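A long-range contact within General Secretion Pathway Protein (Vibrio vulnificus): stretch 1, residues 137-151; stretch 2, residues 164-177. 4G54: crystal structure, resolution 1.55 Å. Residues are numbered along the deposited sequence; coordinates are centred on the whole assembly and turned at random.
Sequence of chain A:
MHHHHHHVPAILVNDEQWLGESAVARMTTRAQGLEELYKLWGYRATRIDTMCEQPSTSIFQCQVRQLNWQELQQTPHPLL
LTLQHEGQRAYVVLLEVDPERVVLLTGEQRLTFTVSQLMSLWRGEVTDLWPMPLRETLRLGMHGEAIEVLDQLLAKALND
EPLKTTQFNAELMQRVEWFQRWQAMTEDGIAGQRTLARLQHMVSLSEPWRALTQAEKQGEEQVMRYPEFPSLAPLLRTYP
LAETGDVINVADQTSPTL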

# COMPACT_ATOMS: atom_id res chain seq x y z
N THR A 137 -11.98 8.38 -14.01
CA THR A 137 -11.84 9.80 -13.80
C THR A 137 -13.04 10.45 -13.17
O THR A 137 -14.18 10.18 -13.61
CB THR A 137 -11.53 10.43 -15.18
OG1 THR A 137 -10.25 9.90 -15.59
CG2 THR A 137 -11.46 11.93 -15.11
N LEU A 138 -12.74 11.29 -12.17
CA LEU A 138 -13.81 12.06 -11.50
C LEU A 138 -13.63 13.56 -11.82
O LEU A 138 -12.49 14.07 -11.77
CB LEU A 138 -13.72 11.80 -9.98
CG LEU A 138 -13.85 10.26 -9.67
CD1 LEU A 138 -13.64 10.21 -8.21
CD2 LEU A 138 -15.26 9.65 -9.96
N ARG A 139 -14.71 14.27 -12.12
CA ARG A 139 -14.61 15.67 -12.48
C ARG A 139 -15.83 16.41 -12.00
O ARG A 139 -16.87 15.81 -11.63
CB ARG A 139 -14.41 15.86 -13.96
CG ARG A 139 -15.66 15.46 -14.72
CD ARG A 139 -15.56 15.52 -16.26
NE ARG A 139 -14.72 14.43 -16.79
CZ ARG A 139 -13.55 14.63 -17.40
NH1 ARG A 139 -12.98 15.87 -17.45
NH2 ARG A 139 -12.89 13.57 -17.88
N LEU A 140 -15.67 17.73 -12.01
CA LEU A 140 -16.73 18.63 -11.62
C LEU A 140 -18.07 18.22 -12.22
O LEU A 140 -18.17 18.06 -13.44
CB LEU A 140 -16.37 20.06 -12.14
CG LEU A 140 -17.35 21.17 -11.72
CD1 LEU A 140 -17.09 21.53 -10.21
CD2 LEU A 140 -17.01 22.38 -12.63
N GLY A 141 -19.06 18.19 -11.35
CA GLY A 141 -20.45 17.87 -11.77
C GLY A 141 -20.84 16.46 -11.46
O GLY A 141 -22.04 16.12 -11.39
N MET A 142 -19.88 15.60 -11.26
CA MET A 142 -20.19 14.22 -10.98
C MET A 142 -20.62 14.04 -9.50
O MET A 142 -20.34 14.87 -8.64
CB MET A 142 -19.00 13.26 -11.28
CG MET A 142 -18.71 13.22 -12.78
SD MET A 142 -17.27 12.17 -13.16
CE MET A 142 -17.93 10.54 -12.88
N HIS A 143 -21.32 12.94 -9.21
CA HIS A 143 -21.81 12.70 -7.86
C HIS A 143 -21.89 11.23 -7.54
O HIS A 143 -22.06 10.42 -8.47
CB HIS A 143 -23.16 13.39 -7.63
CG HIS A 143 -24.25 12.82 -8.44
ND1 HIS A 143 -24.46 13.18 -9.76
CD2 HIS A 143 -25.16 11.86 -8.16
CE1 HIS A 143 -25.50 12.52 -10.24
NE2 HIS A 143 -25.93 11.69 -9.30
N GLY A 144 -21.79 10.87 -6.27
CA GLY A 144 -21.95 9.49 -5.86
C GLY A 144 -20.99 9.09 -4.79
O GLY A 144 -20.20 9.93 -4.33
N GLU A 145 -21.00 7.79 -4.42
CA GLU A 145 -20.14 7.33 -3.36
C GLU A 145 -18.65 7.53 -3.71
O GLU A 145 -17.83 7.74 -2.81
CB GLU A 145 -20.38 5.86 -3.12
CG GLU A 145 -19.69 5.35 -1.85
CD GLU A 145 -19.87 3.82 -1.61
OE1 GLU A 145 -20.64 3.13 -2.35
OE2 GLU A 145 -19.23 3.33 -0.65
N ALA A 146 -18.29 7.45 -4.99
CA ALA A 146 -16.92 7.68 -5.38
C ALA A 146 -16.44 9.06 -5.01
O ALA A 146 -15.23 9.22 -4.69
CB ALA A 146 -16.78 7.46 -6.88
N ILE A 147 -17.35 10.04 -5.07
CA ILE A 147 -16.96 11.41 -4.73
C ILE A 147 -16.76 11.50 -3.22
O ILE A 147 -15.78 12.14 -2.77
CB ILE A 147 -18.02 12.39 -5.18
CG1 ILE A 147 -18.25 12.34 -6.70
CG2 ILE A 147 -17.58 13.81 -4.77
CD1 ILE A 147 -17.02 12.23 -7.61
N GLU A 148 -17.57 10.80 -2.43
CA GLU A 148 -17.36 10.83 -0.99
C GLU A 148 -16.04 10.22 -0.64
O GLU A 148 -15.31 10.69 0.28
CB GLU A 148 -18.48 10.02 -0.26
CG GLU A 148 -19.86 10.44 -0.67
CD GLU A 148 -20.98 9.53 -0.12
OE1 GLU A 148 -20.71 8.42 0.41
OE2 GLU A 148 -22.15 9.95 -0.25
N VAL A 149 -15.67 9.12 -1.33
CA VAL A 149 -14.37 8.54 -1.10
C VAL A 149 -13.16 9.41 -1.52
O VAL A 149 -12.22 9.56 -0.75
CB VAL A 149 -14.24 7.17 -1.90
CG1 VAL A 149 -12.82 6.62 -1.85
CG2 VAL A 149 -15.21 6.17 -1.26
N LEU A 150 -13.30 10.12 -2.67
CA LEU A 150 -12.33 11.15 -3.10
C LEU A 150 -12.14 12.22 -2.00
O LEU A 150 -11.00 12.52 -1.60
CB LEU A 150 -12.82 11.77 -4.45
CG LEU A 150 -11.86 12.86 -4.86
CD1 LEU A 150 -10.41 12.47 -5.00
CD2 LEU A 150 -12.42 13.49 -6.18
N ASP A 151 -13.29 12.64 -1.46
CA ASP A 151 -13.30 13.75 -0.47
C ASP A 151 -12.49 13.21 0.77
O ASP A 151 -11.58 13.92 1.31
CB ASP A 151 -14.75 14.04 -0.21
CG ASP A 151 -14.99 15.17 0.85
OD1 ASP A 151 -14.19 16.13 0.93
OD2 ASP A 151 -16.03 15.01 1.57
N LYS A 164 -17.37 16.53 3.36
CA LYS A 164 -18.64 15.72 3.53
C LYS A 164 -19.56 15.98 2.35
O LYS A 164 -20.76 16.28 2.51
CB LYS A 164 -19.36 15.93 4.87
CG LYS A 164 -18.33 15.59 5.99
CD LYS A 164 -19.04 15.64 7.39
CE LYS A 164 -18.00 15.88 8.51
NZ LYS A 164 -18.66 15.90 9.91
N THR A 165 -19.02 15.80 1.14
CA THR A 165 -19.85 16.06 -0.04
C THR A 165 -19.99 14.76 -0.85
O THR A 165 -19.01 14.01 -0.96
CB THR A 165 -19.19 17.14 -0.89
OG1 THR A 165 -20.03 17.42 -2.00
CG2 THR A 165 -17.79 16.73 -1.43
N THR A 166 -21.17 14.57 -1.48
CA THR A 166 -21.37 13.56 -2.45
C THR A 166 -21.26 14.12 -3.83
O THR A 166 -21.32 13.39 -4.82
CB THR A 166 -22.89 13.08 -2.29
OG1 THR A 166 -23.02 12.62 -0.95
CG2 THR A 166 -23.19 11.94 -3.22
N GLN A 167 -21.09 15.42 -3.93
CA GLN A 167 -21.09 16.12 -5.25
C GLN A 167 -19.71 16.69 -5.48
O GLN A 167 -19.12 17.35 -4.60
CB GLN A 167 -22.09 17.32 -5.27
CG GLN A 167 -23.50 16.84 -5.36
CD GLN A 167 -23.95 16.79 -6.85
OE1 GLN A 167 -23.22 17.28 -7.76
NE2 GLN A 167 -25.16 16.22 -7.11
N PHE A 168 -19.17 16.47 -6.67
CA PHE A 168 -17.86 17.05 -7.03
C PHE A 168 -18.21 18.49 -7.42
O PHE A 168 -18.57 18.81 -8.56
CB PHE A 168 -17.21 16.20 -8.19
CG PHE A 168 -15.73 16.52 -8.45
CD1 PHE A 168 -15.25 17.82 -8.49
CD2 PHE A 168 -14.88 15.45 -8.73
CE1 PHE A 168 -13.86 18.03 -8.76
CE2 PHE A 168 -13.52 15.64 -8.97
CZ PHE A 168 -12.99 16.94 -9.07
N ASN A 169 -17.99 19.37 -6.43
CA ASN A 169 -18.34 20.78 -6.58
C ASN A 169 -17.15 21.69 -6.76
O ASN A 169 -16.00 21.22 -6.87
CB ASN A 169 -19.24 21.19 -5.38
CG ASN A 169 -18.56 20.96 -4.06
OD1 ASN A 169 -17.34 20.85 -3.99
ND2 ASN A 169 -19.35 20.91 -2.97
N ALA A 170 -17.34 23.00 -6.79
CA ALA A 170 -16.25 23.92 -7.07
C ALA A 170 -15.20 23.84 -5.99
O ALA A 170 -13.99 23.92 -6.29
CB ALA A 170 -16.82 25.38 -7.25
N GLU A 171 -15.62 23.65 -4.74
CA GLU A 171 -14.64 23.63 -3.65
C GLU A 171 -13.84 22.33 -3.68
O GLU A 171 -12.61 22.33 -3.49
CB GLU A 171 -15.37 23.81 -2.33
CG GLU A 171 -14.32 23.96 -1.21
CD GLU A 171 -14.87 24.32 0.15
OE1 GLU A 171 -16.14 24.28 0.32
OE2 GLU A 171 -14.04 24.67 1.05
N LEU A 172 -14.48 21.20 -4.05
CA LEU A 172 -13.69 19.96 -4.16
C LEU A 172 -12.68 20.12 -5.27
O LEU A 172 -11.55 19.58 -5.18
CB LEU A 172 -14.63 18.75 -4.40
CG LEU A 172 -13.90 17.39 -4.16
CD1 LEU A 172 -13.46 17.16 -2.68
CD2 LEU A 172 -14.82 16.23 -4.56
N MET A 173 -13.09 20.77 -6.37
CA MET A 173 -12.16 21.01 -7.49
C MET A 173 -10.91 21.81 -6.99
O MET A 173 -9.77 21.45 -7.39
CB MET A 173 -12.89 21.74 -8.64
CG MET A 173 -12.02 21.77 -9.86
SD MET A 173 -13.06 22.45 -11.25
CE MET A 173 -11.73 22.53 -12.49
N GLN A 174 -11.13 22.84 -6.17
CA GLN A 174 -9.97 23.62 -5.63
C GLN A 174 -9.12 22.69 -4.78
O GLN A 174 -7.89 22.87 -4.75
CB GLN A 174 -10.55 24.79 -4.80
CG GLN A 174 -11.21 25.77 -5.74
CD GLN A 174 -10.55 27.13 -5.65
OE1 GLN A 174 -9.65 27.48 -6.43
NE2 GLN A 174 -10.93 27.87 -4.62
N ARG A 175 -9.71 21.72 -4.10
CA ARG A 175 -8.90 20.80 -3.25
C ARG A 175 -8.11 19.80 -4.08
O ARG A 175 -6.97 19.52 -3.78
CB ARG A 175 -9.78 20.02 -2.25
CG ARG A 175 -10.30 21.08 -1.20
CD ARG A 175 -11.30 20.41 -0.20
NE ARG A 175 -10.71 19.27 0.54
CZ ARG A 175 -9.72 19.38 1.44
NH1 ARG A 175 -9.16 20.55 1.82
NH2 ARG A 175 -9.29 18.22 2.00
N VAL A 176 -8.73 19.32 -5.17
CA VAL A 176 -7.93 18.54 -6.14
C VAL A 176 -6.73 19.34 -6.67
O VAL A 176 -5.59 18.81 -6.72
CB VAL A 176 -8.81 18.07 -7.30
CG1 VAL A 176 -7.98 17.36 -8.41
CG2 VAL A 176 -9.80 17.05 -6.73
N GLU A 177 -6.98 20.61 -7.05
CA GLU A 177 -5.85 21.41 -7.48
C GLU A 177 -4.76 21.59 -6.44
O GLU A 177 -3.56 21.62 -6.78
CB GLU A 177 -6.38 22.82 -7.94
CG GLU A 177 -7.29 22.75 -9.16
CD GLU A 177 -8.19 23.97 -9.35
OE1 GLU A 177 -7.95 25.05 -8.74
OE2 GLU A 177 -9.15 23.91 -10.20
O HOH W 1 -11.62 16.61 0.70

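Three backbone hydrogen bonds zip the loops together around a single bridge between His-143 and Gln-167: Phe-168 N to Met-142 O at 2.8 Å, Gly-141 N to Phe-168 O at 2.9 Å, and Gly-144 N to Thr-166 O at 2.9 Å. The first two are almost straight, so Phe-168 is pinned by both its amide and its carbonyl. Two glycines serve this edge: Gly-141, in the type II turn from Arg-139 to Met-142, and Gly-144, the N-cap of the first helix, adopt backbone angles at which a CB would jam against the preceding carbonyl.

Acidic side chains on the first helix hold the rest of the loop. Asp-151 OD2 accepts from Thr-165 N at 3.1 Å and, weakly, from Lys-164 N at 2.7 Å; its OD1 accepts a hydrogen bond from a water, at 2.6 Å from Asp-151 OD1 to the water oxygen, and that water accepts from Arg-175 NE. Thr-166 OG1 donates to Glu-148 OE2 at 2.9 Å. Thr-165 O pays a price, buried without a polar partner.

Phe-168 is the apolar plug. The backbone at Arg-139 and Leu-140 covers one ring face, Ile-147 CD1 lies at the edge, and Leu-150 CD2 comes within 3.7 Å of Phe-168 CE2. Beyond it, Ile-147 CG2 meets Leu-172 CD2 at 3.7 Å, joining helices whose axes come no closer than 11.7 Å, with 47° between their directions.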